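Local coordinates for CT263 (Chlamydia trachomatis, PDB 4QAS), which probably acts as a nucleosidase of the MTAN family, hydrolysing a nucleoside intermediate of the futalosine pathway of menaquinone synthesis, at residues A[13-26]-A[181-195]. The protein carries 1 engineered substitution. Numbering follows the deposited sequence. Where two conformers were deposited one is given.
With SO4 (sulfate ion), chain C.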
ATOM      1  N   PHE A  13       2.608 -12.454  10.425  1.00 14.07           N
ATOM      2  CA  PHE A  13       1.791 -13.250   9.524  1.00 13.56           C
ATOM      3  C   PHE A  13       2.026 -14.721   9.819  1.00 15.39           C
ATOM      4  O   PHE A  13       3.101 -15.123  10.241  1.00 16.50           O
ATOM      5  CB  PHE A  13       2.191 -12.985   8.076  1.00 13.72           C
ATOM      6  CG  PHE A  13       1.940 -11.580   7.622  1.00 13.16           C
ATOM      7  CD1 PHE A  13       0.706 -11.218   7.101  1.00 13.76           C
ATOM      8  CD2 PHE A  13       2.940 -10.612   7.701  1.00 13.75           C
ATOM      9  CE1 PHE A  13       0.475  -9.931   6.670  1.00 14.03           C
ATOM     10  CE2 PHE A  13       2.698  -9.325   7.283  1.00 15.05           C
ATOM     11  CZ  PHE A  13       1.482  -8.994   6.774  1.00 14.42           C
ATOM     12  N   ALA A  14       0.995 -15.533   9.601  1.00 14.63           N
ATOM     13  CA  ALA A  14       1.109 -16.958   9.861  1.00 15.88           C
ATOM     14  C   ALA A  14       1.933 -17.671   8.808  1.00 17.62           C
ATOM     15  O   ALA A  14       2.625 -18.635   9.125  1.00 18.92           O
ATOM     16  CB  ALA A  14      -0.281 -17.613   9.955  1.00 17.56           C
ATOM     17  N   ASP A  15       1.864 -17.226   7.556  1.00 16.37           N
ATOM     18  CA  ASP A  15       2.541 -17.942   6.488  1.00 16.68           C
ATOM     19  C   ASP A  15       2.910 -16.972   5.376  1.00 15.59           C
ATOM     20  O   ASP A  15       2.497 -15.806   5.379  1.00 16.24           O
ATOM     21  CB  ASP A  15       1.707 -19.129   5.975  1.00 19.60           C
ATOM     22  CG  ASP A  15       0.352 -18.715   5.444  1.00 19.98           C
ATOM     23  OD1 ASP A  15       0.264 -17.718   4.698  1.00 19.17           O
ATOM     24  OD2 ASP A  15      -0.659 -19.391   5.775  1.00 24.87           O
ATOM     25  N   PRO A  16       3.734 -17.415   4.424  1.00 17.46           N
ATOM     26  CA  PRO A  16       4.190 -16.482   3.380  1.00 17.92           C
ATOM     27  C   PRO A  16       3.090 -15.943   2.492  1.00 17.40           C
ATOM     28  O   PRO A  16       3.187 -14.791   2.040  1.00 17.52           O
ATOM     29  CB  PRO A  16       5.149 -17.339   2.556  1.00 19.59           C
ATOM     30  CG  PRO A  16       5.689 -18.331   3.520  1.00 18.51           C
ATOM     31  CD  PRO A  16       4.513 -18.667   4.398  1.00 18.65           C
ATOM     32  N   ALA A  17       2.051 -16.736   2.214  1.00 18.11           N
ATOM     33  CA  ALA A  17       0.967 -16.253   1.366  1.00 17.91           C
ATOM     34  C   ALA A  17       0.281 -15.070   2.006  1.00 16.18           C
ATOM     35  O   ALA A  17      -0.067 -14.096   1.327  1.00 16.59           O
ATOM     36  CB  ALA A  17      -0.037 -17.371   1.094  1.00 21.00           C
ATOM     37  N   GLU A  18       0.067 -15.117   3.312  1.00 15.59           N
ATOM     38  CA  GLU A  18      -0.570 -13.985   3.960  1.00 14.56           C
ATOM     39  C   GLU A  18       0.292 -12.740   3.828  1.00 13.67           C
ATOM     40  O   GLU A  18      -0.233 -11.647   3.643  1.00 13.83           O
ATOM     41  CB  GLU A  18      -0.825 -14.271   5.440  1.00 15.31           C
ATOM     42  CG  GLU A  18      -1.930 -15.305   5.750  1.00 16.29           C
ATOM     43  CD  GLU A  18      -2.157 -15.528   7.239  1.00 18.15           C
ATOM     44  OE1 GLU A  18      -1.296 -15.137   8.066  1.00 19.18           O
ATOM     45  OE2 GLU A  18      -3.179 -16.133   7.621  1.00 16.70           O
ATOM     46  N   ALA A  19       1.602 -12.891   4.022  1.00 13.65           N
ATOM     47  CA  ALA A  19       2.534 -11.773   4.087  1.00 12.79           C
ATOM     48  C   ALA A  19       2.835 -11.153   2.737  1.00 14.01           C
ATOM     49  O   ALA A  19       3.302 -10.003   2.707  1.00 14.88           O
ATOM     50  CB  ALA A  19       3.825 -12.251   4.728  1.00 14.04           C
ATOM     51  N   ALA A  20       2.614 -11.876   1.640  1.00 13.05           N
ATOM     52  CA  ALA A  20       3.267 -11.531   0.374  1.00 15.91           C
ATOM     53  C   ALA A  20       2.998 -10.088  -0.058  1.00 14.93           C
ATOM     54  O   ALA A  20       3.929  -9.358  -0.428  1.00 15.66           O
ATOM     55  CB  ALA A  20       2.831 -12.518  -0.702  1.00 18.00           C
ATOM     56  N   ARG A  21       1.735  -9.663  -0.072  1.00 13.97           N
ATOM     57  CA  ARG A  21       1.459  -8.339  -0.636  1.00 14.83           C
ATOM     58  C   ARG A  21       1.909  -7.223   0.295  1.00 14.92           C
ATOM     59  O   ARG A  21       2.343  -6.172  -0.176  1.00 15.03           O
ATOM     60  CB  ARG A  21      -0.005  -8.201  -1.045  1.00 14.50           C
ATOM     61  CG  ARG A  21      -0.453  -9.198  -2.127  1.00 15.90           C
ATOM     62  CD  ARG A  21       0.353  -9.137  -3.419  1.00 16.56           C
ATOM     63  NE  ARG A  21       0.555  -7.782  -3.868  1.00 16.20           N
ATOM     64  CZ  ARG A  21       1.492  -7.407  -4.713  1.00 17.99           C
ATOM     65  NH1 ARG A  21       2.187  -8.320  -5.363  1.00 22.58           N
ATOM     66  NH2 ARG A  21       1.673  -6.130  -5.011  1.00 22.94           N
ATOM     67  N   THR A  22       1.896  -7.444   1.605  1.00 14.09           N
ATOM     68  CA  THR A  22       2.461  -6.449   2.508  1.00 13.99           C
ATOM     69  C   THR A  22       3.964  -6.312   2.313  1.00 13.44           C
ATOM     70  O   THR A  22       4.500  -5.197   2.342  1.00 14.42           O
ATOM     71  CB  THR A  22       2.132  -6.805   3.954  1.00 14.50           C
ATOM     72  OG1 THR A  22       0.708  -6.719   4.139  1.00 13.28           O
ATOM     73  CG2 THR A  22       2.804  -5.846   4.917  1.00 15.93           C
ATOM     74  N   LEU A  23       4.660  -7.419   2.069  1.00 13.52           N
ATOM     75  CA  LEU A  23       6.087  -7.357   1.830  1.00 15.48           C
ATOM     76  C   LEU A  23       6.407  -6.637   0.531  1.00 15.49           C
ATOM     77  O   LEU A  23       7.509  -6.099   0.407  1.00 18.27           O
ATOM     78  CB  LEU A  23       6.681  -8.758   1.838  1.00 16.66           C
ATOM     79  CG  LEU A  23       6.744  -9.463   3.209  1.00 17.76           C
ATOM     80  CD1 LEU A  23       7.095 -10.924   3.032  1.00 19.65           C
ATOM     81  CD2 LEU A  23       7.744  -8.771   4.099  1.00 18.07           C
ATOM     82  N   SER A  24       5.462  -6.567  -0.417  1.00 14.61           N
ATOM     83  CA  SER A  24       5.668  -5.793  -1.634  1.00 15.61           C
ATOM     84  C   SER A  24       5.450  -4.292  -1.424  1.00 14.54           C
ATOM     85  O   SER A  24       5.926  -3.500  -2.222  1.00 15.89           O
ATOM     86  CB  SER A  24       4.736  -6.329  -2.723  1.00 16.85           C
ATOM     87  OG  SER A  24       5.078  -5.789  -3.957  1.00 19.93           O
ATOM     88  N   LEU A  25       4.723  -3.894  -0.389  1.00 14.66           N
ATOM     89  CA  LEU A  25       4.356  -2.485  -0.213  1.00 14.93           C
ATOM     90  C   LEU A  25       5.529  -1.592   0.119  1.00 14.89           C
ATOM     91  O   LEU A  25       5.482  -0.400  -0.169  1.00 16.80           O
ATOM     92  CB  LEU A  25       3.421  -2.333   0.965  1.00 20.56           C
ATOM     93  CG  LEU A  25       2.019  -2.817   0.877  1.00 21.32           C
ATOM     94  CD1 LEU A  25       1.337  -2.373   2.207  1.00 23.53           C
ATOM     95  CD2 LEU A  25       1.327  -2.233  -0.321  1.00 25.83           C
ATOM     96  N   PHE A  26       6.555  -2.122   0.796  1.00 16.90           N
ATOM     97  CA  PHE A  26       7.711  -1.363   1.237  1.00 17.07           C
ATOM     98  C   PHE A  26       8.968  -2.081   0.782  1.00 16.43           C
ATOM     99  O   PHE A  26       8.949  -3.315   0.630  1.00 19.44           O
ATOM    100  CB  PHE A  26       7.737  -1.228   2.773  1.00 18.61           C
ATOM    101  CG  PHE A  26       6.511  -0.621   3.341  1.00 19.58           C
ATOM    102  CD1 PHE A  26       6.339   0.754   3.333  1.00 19.27           C
ATOM    103  CD2 PHE A  26       5.542  -1.405   3.879  1.00 19.12           C
ATOM    104  CE1 PHE A  26       5.195   1.315   3.855  1.00 24.75           C
ATOM    105  CE2 PHE A  26       4.408  -0.857   4.403  1.00 19.28           C
ATOM    106  CZ  PHE A  26       4.242   0.523   4.392  1.00 21.07           C
ATOM    107  N   VAL A 181      -3.681 -14.398  -3.452  1.00 15.61           N
ATOM    108  CA  VAL A 181      -3.148 -13.077  -3.798  1.00 15.75           C
ATOM    109  C   VAL A 181      -4.148 -11.984  -3.436  1.00 14.78           C
ATOM    110  O   VAL A 181      -3.785 -10.987  -2.790  1.00 15.04           O
ATOM    111  CB  VAL A 181      -2.721 -13.015  -5.275  1.00 18.18           C
ATOM    112  CG1 VAL A 181      -2.353 -11.573  -5.677  1.00 17.37           C
ATOM    113  CG2 VAL A 181      -1.506 -13.917  -5.487  1.00 19.08           C
ATOM    114  N   LYS A 182      -5.422 -12.144  -3.836  1.00 14.91           N
ATOM    115  CA  LYS A 182      -6.445 -11.155  -3.498  1.00 14.70           C
ATOM    116  C   LYS A 182      -6.555 -10.980  -2.000  1.00 13.54           C
ATOM    117  O   LYS A 182      -6.714  -9.860  -1.501  1.00 14.53           O
ATOM    118  CB  LYS A 182      -7.814 -11.592  -4.048  1.00 17.46           C
ATOM    119  CG  LYS A 182      -8.015 -11.344  -5.531  1.00 22.82           C
ATOM    120  CD  LYS A 182      -9.444 -11.691  -5.933  1.00 25.29           C
ATOM    121  CE  LYS A 182      -9.634 -11.609  -7.429  1.00 33.66           C
ATOM    122  NZ  LYS A 182     -10.993 -12.059  -7.823  1.00 45.30           N
ATOM    123  N   LEU A 183      -6.520 -12.085  -1.267  1.00 13.90           N
ATOM    124  CA  LEU A 183      -6.662 -12.016   0.179  1.00 12.38           C
ATOM    125  C   LEU A 183      -5.472 -11.300   0.812  1.00 12.79           C
ATOM    126  O   LEU A 183      -5.644 -10.461   1.694  1.00 12.97           O
ATOM    127  CB  LEU A 183      -6.842 -13.429   0.736  1.00 13.09           C
ATOM    128  CG  LEU A 183      -8.163 -14.106   0.374  1.00 13.32           C
ATOM    129  CD1 LEU A 183      -7.997 -15.620   0.565  1.00 15.11           C
ATOM    130  CD2 LEU A 183      -9.240 -13.513   1.233  1.00 13.99           C
ATOM    131  N   SER A 184      -4.268 -11.634   0.386  1.00 12.97           N
ATOM    132  CA  SER A 184      -3.077 -10.975   0.897  1.00 12.93           C
ATOM    133  C   SER A 184      -3.091  -9.486   0.575  1.00 12.48           C
ATOM    134  O   SER A 184      -2.658  -8.659   1.390  1.00 13.20           O
ATOM    135  CB  SER A 184      -1.873 -11.672   0.289  1.00 14.59           C
ATOM    136  OG  SER A 184      -0.634 -11.135   0.742  1.00 14.53           O
ATOM    137  N   GLN A 185      -3.602  -9.127  -0.603  1.00 12.71           N
ATOM    138  CA  GLN A 185      -3.709  -7.730  -0.988  1.00 13.16           C
ATOM    139  C   GLN A 185      -4.645  -6.972  -0.057  1.00 12.97           C
ATOM    140  O   GLN A 185      -4.368  -5.815   0.290  1.00 13.78           O
ATOM    141  CB  GLN A 185      -4.138  -7.625  -2.457  1.00 12.52           C
ATOM    142  CG  GLN A 185      -4.223  -6.223  -2.955  1.00 14.08           C
ATOM    143  CD  GLN A 185      -2.877  -5.560  -3.062  1.00 14.81           C
ATOM    144  OE1 GLN A 185      -1.835  -6.227  -3.190  1.00 16.35           O
ATOM    145  NE2 GLN A 185      -2.860  -4.225  -3.042  1.00 15.18           N
ATOM    146  N   LYS A 186      -5.760  -7.590   0.353  1.00 13.21           N
ATOM    147  CA  LYS A 186      -6.648  -6.936   1.317  1.00 12.68           C
ATOM    148  C   LYS A 186      -5.918  -6.619   2.607  1.00 13.05           C
ATOM    149  O   LYS A 186      -6.124  -5.560   3.201  1.00 14.06           O
ATOM    150  CB  LYS A 186      -7.864  -7.806   1.626  1.00 15.28           C
ATOM    151  CG  LYS A 186      -8.845  -7.981   0.497  1.00 18.18           C
ATOM    152  CD  LYS A 186      -9.521  -6.682   0.077  1.00 28.39           C
ATOM    153  CE  LYS A 186     -10.478  -6.149   1.129  1.00 51.55           C
ATOM    154  NZ  LYS A 186     -11.176  -4.913   0.659  1.00 64.80           N
ATOM    155  N   LEU A 187      -5.103  -7.545   3.086  1.00 13.20           N
ATOM    156  CA  LEU A 187      -4.339  -7.271   4.302  1.00 12.69           C
ATOM    157  C   LEU A 187      -3.409  -6.076   4.120  1.00 12.76           C
ATOM    158  O   LEU A 187      -3.311  -5.220   4.996  1.00 13.99           O
ATOM    159  CB  LEU A 187      -3.561  -8.509   4.722  1.00 11.41           C
ATOM    160  CG  LEU A 187      -4.432  -9.717   5.076  1.00 12.64           C
ATOM    161  CD1 LEU A 187      -3.550 -10.863   5.384  1.00 12.65           C
ATOM    162  CD2 LEU A 187      -5.384  -9.427   6.219  1.00 12.54           C
ATOM    163  N   ALA A 188      -2.713  -5.998   2.982  1.00 12.88           N
ATOM    164  CA  ALA A 188      -1.794  -4.899   2.723  1.00 12.70           C
ATOM    165  C   ALA A 188      -2.532  -3.581   2.708  1.00 13.62           C
ATOM    166  O   ALA A 188      -2.052  -2.578   3.252  1.00 15.02           O
ATOM    167  CB  ALA A 188      -1.056  -5.135   1.404  1.00 15.07           C
ATOM    168  N   GLU A 189      -3.717  -3.574   2.088  1.00 13.42           N
ATOM    169  CA  GLU A 189      -4.502  -2.358   2.007  1.00 15.47           C
ATOM    170  C   GLU A 189      -4.964  -1.894   3.378  1.00 15.33           C
ATOM    171  O   GLU A 189      -5.106  -0.688   3.616  1.00 16.84           O
ATOM    172  CB  GLU A 189      -5.657  -2.580   1.032  1.00 15.90           C
ATOM    173  CG  GLU A 189      -5.127  -2.726  -0.386  1.00 19.30           C
ATOM    174  CD  GLU A 189      -6.154  -3.168  -1.394  1.00 23.18           C
ATOM    175  OE1 GLU A 189      -7.319  -3.423  -1.005  1.00 24.99           O
ATOM    176  OE2 GLU A 189      -5.785  -3.277  -2.581  1.00 20.82           O
ATOM    177  N   ALA A 190      -5.208  -2.823   4.296  1.00 14.35           N
ATOM    178  CA  ALA A 190      -5.602  -2.437   5.644  1.00 14.99           C
ATOM    179  C   ALA A 190      -4.416  -2.008   6.496  1.00 17.48           C
ATOM    180  O   ALA A 190      -4.570  -1.147   7.378  1.00 18.59           O
ATOM    181  CB  ALA A 190      -6.319  -3.597   6.314  1.00 16.32           C
ATOM    182  N   ILE A 191      -3.233  -2.594   6.267  1.00 15.50           N
ATOM    183  CA  ILE A 191      -2.051  -2.244   7.059  1.00 16.36           C
ATOM    184  C   ILE A 191      -1.591  -0.826   6.758  1.00 16.40           C
ATOM    185  O   ILE A 191      -1.150  -0.095   7.661  1.00 18.86           O
ATOM    186  CB  ILE A 191      -0.947  -3.291   6.824  1.00 15.53           C
ATOM    187  CG1 ILE A 191      -1.341  -4.584   7.548  1.00 16.76           C
ATOM    188  CG2 ILE A 191       0.417  -2.750   7.299  1.00 18.92           C
ATOM    189  CD1 ILE A 191      -0.514  -5.772   7.215  1.00 17.79           C
ATOM    190  N   PHE A 192      -1.664  -0.409   5.501  1.00 15.71           N
ATOM    191  CA  PHE A 192      -1.048   0.862   5.151  1.00 16.91           C
ATOM    192  C   PHE A 192      -1.549   2.039   5.976  1.00 18.63           C
ATOM    193  O   PHE A 192      -0.711   2.815   6.458  1.00 18.61           O
ATOM    194  CB  PHE A 192      -1.161   1.145   3.657  1.00 18.85           C
ATOM    195  CG  PHE A 192      -0.519   2.421   3.299  1.00 19.44           C
ATOM    196  CD1 PHE A 192       0.858   2.502   3.189  1.00 21.54           C
ATOM    197  CD2 PHE A 192      -1.264   3.570   3.195  1.00 20.60           C
ATOM    198  CE1 PHE A 192       1.469   3.716   2.913  1.00 24.26           C
ATOM    199  CE2 PHE A 192      -0.667   4.766   2.918  1.00 24.31           C
ATOM    200  CZ  PHE A 192       0.697   4.845   2.777  1.00 25.49           C
ATOM    201  N   PRO A 193      -2.855   2.279   6.133  1.00 19.02           N
ATOM    202  CA  PRO A 193      -3.252   3.478   6.890  1.00 21.88           C
ATOM    203  C   PRO A 193      -2.848   3.428   8.352  1.00 23.66           C
ATOM    204  O   PRO A 193      -2.671   4.488   8.969  1.00 25.88           O
ATOM    205  CB  PRO A 193      -4.776   3.545   6.699  1.00 22.68           C
ATOM    206  CG  PRO A 193      -5.185   2.188   6.298  1.00 21.82           C
ATOM    207  CD  PRO A 193      -4.013   1.609   5.513  1.00 20.08           C
ATOM    208  N   ILE A 194      -2.676   2.234   8.917  1.00 21.09           N
ATOM    209  CA  ILE A 194      -2.167   2.136  10.281  1.00 22.24           C
ATOM    210  C   ILE A 194      -0.727   2.621  10.332  1.00 23.31           C
ATOM    211  O   ILE A 194      -0.372   3.477  11.149  1.00 24.90           O
ATOM    212  CB  ILE A 194      -2.284   0.706  10.821  1.00 23.38           C
ATOM    213  CG1 ILE A 194      -3.697   0.165  10.609  1.00 25.70           C
ATOM    214  CG2 ILE A 194      -1.888   0.717  12.305  1.00 24.96           C
ATOM    215  CD1 ILE A 194      -3.815  -1.313  10.926  1.00 26.44           C
ATOM    216  N   TYR A 195       0.128   2.065   9.463  1.00 21.42           N
ATOM    217  CA  TYR A 195       1.505   2.538   9.374  0.57 23.24           C
ATOM    218  C   TYR A 195       1.544   4.048   9.186  1.00 24.48           C
ATOM    219  O   TYR A 195       2.302   4.758   9.862  1.00 25.38           O
ATOM    220  CB  TYR A 195       2.211   1.824   8.217  0.57 24.75           C
ATOM    221  CG  TYR A 195       3.219   2.684   7.500  0.57 25.94           C
ATOM    222  CD1 TYR A 195       4.510   2.857   8.000  0.57 28.23           C
ATOM    223  CD2 TYR A 195       2.880   3.341   6.324  0.57 29.84           C
ATOM    224  CE1 TYR A 195       5.439   3.659   7.339  0.57 29.45           C
ATOM    225  CE2 TYR A 195       3.791   4.135   5.662  0.57 29.75           C
ATOM    226  CZ  TYR A 195       5.070   4.300   6.168  0.57 23.22           C
ATOM    227  OH  TYR A 195       5.956   5.089   5.486  0.57 31.43           O
TER
HETATM  228  S   SO4 C 201     -12.671  -8.640  -6.918  1.00 79.76           S
HETATM  229  O1  SO4 C 201     -13.458  -7.600  -6.256  1.00 76.44           O
HETATM  230  O2  SO4 C 201     -11.274  -8.514  -6.511  1.00 84.29           O
HETATM  231  O3  SO4 C 201     -13.156  -9.960  -6.523  1.00 84.16           O
HETATM  232  O4  SO4 C 201     -12.786  -8.496  -8.368  1.00 68.41           O
HETATM  233  O   HOH W   1      -0.239  -8.998   2.974  1.00 14.13           O
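Helices 16-25 and 180-197, which pack on the mixed sheet of an alpha/beta fold consistent with the nucleoside phosphorylase/MTAN family, meet where Ser184 enters a kink in the first helix. Their axes come within 7.1 Å and cross at -49°. With chi1 at -179°, Ser184 OG points away from its own backbone N and in among Ala17, Ala19, Ala20 and Arg21. Ser184 OG accepts a nearly straight bond from Arg21 N at 2.9 Å, an amide without a bond to the preceding turn. Next to it a water donates to Glu18 O and Ser184 O and accepts from Thr22 OG1. CB and CG of Arg21 lie against Ser184 OG, and the bends at chi2 and chi3 bring Arg21 NE to Gln185 OE1 at 2.9 Å, almost head-on to the carbonyl but tilted from the guanidinium plane. Ala188 CB packs against Leu25 CD1 at 3.7 Å. Ile191 CD1 touches Thr22 OG1 and Phe13 CZ. In one conformer of Tyr195, the edge of Phe26 meets its ring face, with Phe26 CE1 3.6 Å from Tyr195 CE2. Gln185 NE2 also bonds Leu25 O of the second subunit, placing this pair in the dimer interface, consistent with the dimeric state of MTAN-type nucleosidases.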